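Local coordinates for protein NAD-dependent epimerase/dehydratase (Veillonella parvula DSM 2008, PDB 3R6D) that probably binds a nicotinamide dinucleotide cofactor on a Rossmann-type fold and is classed as an NAD-dependent epimerase/dehydratase, at residues A[8-13]-A[33-38]. Numbering follows the deposited sequence.
Sequences ITILGA and ITLYGR
I33 meets two isoleucines of the neighbouring parallel strand. I33 CG1 lies alongside CG2 of I8, 3.8 Å away, with both side chains pointing the same way. Its other branch, CG2, touches the tip CD1 of I10, whose side chain crosses it obliquely. T34 bonds through both backbone polar atoms. T34 N donates to I8 O at 2.9 Å. T34 O accepts from I10 N at 2.8 Å. Both bonds are nearly straight. On the opposite face to I33, CB of T34 packs against OG1 of T9, whose hydroxyl is hydrogen-bonded to A70 O. A water lies 2.9 Å from T34 OG1 and donates a longer bond, 3.3 Å, to I8 O. L35 returns to the face of I33. CG of L35 stands beside its backbone N (chi1 -55°), and L35 CD2 reaches I10 CB at 3.9 Å. A13, in the turn after strand 8-11, sets its CB against CB and CD2 of L35 on the same face. Y36 N donates to I10 O at 3.1 Å. Y36 CG is anti to the backbone N (chi1 -176°). The end of the side chain leads away, with OH hydrogen-bonded to S60 O. L11 CD2 lies obliquely by the near ring atoms and 3.7 Å from Y36 CB. Beyond, a water accepts from G12 N and donates to Y36 O, bridging the turn after strand 8-11 to the end of strand 33-37.

Joined through helix 22-28, the two parallel strands form the first beta-alpha-beta unit of the Rossmann-type fold. In such folds the glycine-containing turn after the first strand commonly faces the dinucleotide, consistent with the position of G12 and A13. T22 of helix 22-28 touches I10 and L35, while L25 and L26 cover I33. Strand 76-79 flanks strand 8-11, and strand 54-58 lies next to strand 33-37.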
loop_
_atom_site.group_PDB
_atom_site.type_symbol
_atom_site.label_atom_id
_atom_site.label_comp_id
_atom_site.label_asym_id
_atom_site.label_seq_id
_atom_site.Cartn_x
_atom_site.Cartn_y
_atom_site.Cartn_z
ATOM N N ILE A 8 -3.185 -9.985 9.641
ATOM C CA ILE A 8 -2.490 -9.008 8.803
ATOM C C ILE A 8 -1.454 -8.247 9.623
ATOM O O ILE A 8 -1.753 -7.800 10.735
ATOM C CB ILE A 8 -3.437 -8.017 8.053
ATOM C CG1 ILE A 8 -2.687 -7.030 7.159
ATOM C CG2 ILE A 8 -4.352 -7.250 9.033
ATOM C CD1 ILE A 8 -3.609 -6.279 6.153
ATOM N N THR A 9 -0.270 -8.069 9.046
ATOM C CA THR A 9 0.718 -7.145 9.597
ATOM C C THR A 9 0.809 -5.955 8.672
ATOM O O THR A 9 0.953 -6.119 7.455
ATOM C CB THR A 9 2.065 -7.821 9.818
ATOM O OG1 THR A 9 1.901 -8.859 10.790
ATOM C CG2 THR A 9 3.146 -6.835 10.302
ATOM N N ILE A 10 0.722 -4.772 9.272
ATOM C CA ILE A 10 0.784 -3.506 8.553
ATOM C C ILE A 10 2.111 -2.827 8.845
ATOM O O ILE A 10 2.413 -2.479 9.997
ATOM C CB ILE A 10 -0.414 -2.617 8.887
ATOM C CG1 ILE A 10 -1.738 -3.352 8.492
ATOM C CG2 ILE A 10 -0.313 -1.257 8.256
ATOM C CD1 ILE A 10 -3.014 -2.582 8.791
ATOM N N LEU A 11 2.918 -2.664 7.803
ATOM C CA LEU A 11 4.168 -1.923 7.868
ATOM C C LEU A 11 3.888 -0.507 7.362
ATOM O O LEU A 11 3.021 -0.303 6.495
ATOM C CB LEU A 11 5.250 -2.625 7.011
ATOM C CG LEU A 11 5.414 -4.134 7.264
ATOM C CD1 LEU A 11 6.525 -4.672 6.380
ATOM C CD2 LEU A 11 5.721 -4.400 8.740
ATOM N N GLY A 12 4.613 0.482 7.873
ATOM C CA GLY A 12 4.239 1.869 7.570
ATOM C C GLY A 12 2.907 2.220 8.215
ATOM O O GLY A 12 2.136 3.007 7.674
ATOM N N ALA A 13 2.640 1.665 9.398
ATOM C CA ALA A 13 1.321 1.747 10.014
ATOM C C ALA A 13 0.839 3.142 10.322
ATOM O O ALA A 13 -0.370 3.359 10.455
ATOM C CB ALA A 13 1.289 0.906 11.285
ATOM N N ILE A 33 -4.880 -7.566 13.753
ATOM C CA ILE A 33 -3.981 -6.640 13.089
ATOM C C ILE A 33 -2.738 -6.413 13.942
ATOM O O ILE A 33 -2.834 -6.058 15.125
ATOM C CB ILE A 33 -4.680 -5.292 12.824
ATOM C CG1 ILE A 33 -5.971 -5.493 12.030
ATOM C CG2 ILE A 33 -3.751 -4.322 12.116
ATOM C CD1 ILE A 33 -6.867 -4.269 11.855
ATOM N N THR A 34 -1.569 -6.536 13.323
ATOM C CA THR A 34 -0.312 -6.164 13.957
ATOM C C THR A 34 0.240 -4.942 13.257
ATOM O O THR A 34 0.338 -4.933 12.018
ATOM C CB THR A 34 0.671 -7.328 13.886
ATOM O OG1 THR A 34 0.116 -8.423 14.610
ATOM C CG2 THR A 34 2.014 -6.984 14.458
ATOM N N LEU A 35 0.551 -3.915 14.037
ATOM C CA LEU A 35 1.127 -2.671 13.532
ATOM C C LEU A 35 2.602 -2.607 13.923
ATOM O O LEU A 35 2.912 -2.751 15.113
ATOM C CB LEU A 35 0.394 -1.459 14.128
ATOM C CG LEU A 35 -1.121 -1.457 13.907
ATOM C CD1 LEU A 35 -1.739 -0.199 14.558
ATOM C CD2 LEU A 35 -1.513 -1.518 12.436
ATOM N N TYR A 36 3.509 -2.421 12.945
ATOM C CA TYR A 36 4.949 -2.354 13.218
ATOM C C TYR A 36 5.445 -0.961 12.973
ATOM O O TYR A 36 5.147 -0.372 11.914
ATOM C CB TYR A 36 5.664 -3.282 12.255
ATOM C CG TYR A 36 7.160 -3.383 12.494
ATOM C CD1 TYR A 36 7.652 -4.008 13.639
ATOM C CD2 TYR A 36 8.084 -2.855 11.587
ATOM C CE1 TYR A 36 9.040 -4.135 13.865
ATOM C CE2 TYR A 36 9.471 -2.968 11.816
ATOM C CZ TYR A 36 9.933 -3.603 12.962
ATOM O OH TYR A 36 11.282 -3.771 13.206
ATOM N N GLY A 37 6.220 -0.410 13.909
ATOM C CA GLY A 37 6.802 0.917 13.663
ATOM C C GLY A 37 7.279 1.573 14.934
ATOM O O GLY A 37 7.432 0.920 15.980
ATOM N N ARG A 38 7.525 2.878 14.810
ATOM C CA ARG A 38 8.186 3.686 15.837
ATOM C C ARG A 38 7.140 4.565 16.508
ATOM O O ARG A 38 6.390 5.261 15.814
ATOM C CB ARG A 38 9.269 4.515 15.166
ATOM C CG ARG A 38 9.982 5.448 16.122
ATOM C CD ARG A 38 10.865 6.444 15.374
ATOM N NE ARG A 38 10.075 7.432 14.627
ATOM C CZ ARG A 38 9.940 7.486 13.306
ATOM N NH1 ARG A 38 10.509 6.578 12.497
ATOM N NH2 ARG A 38 9.200 8.455 12.788
HETATM O O HOH W 1 -1.967 -9.887 13.218
HETATM O O HOH W 2 6.701 -0.267 9.652
#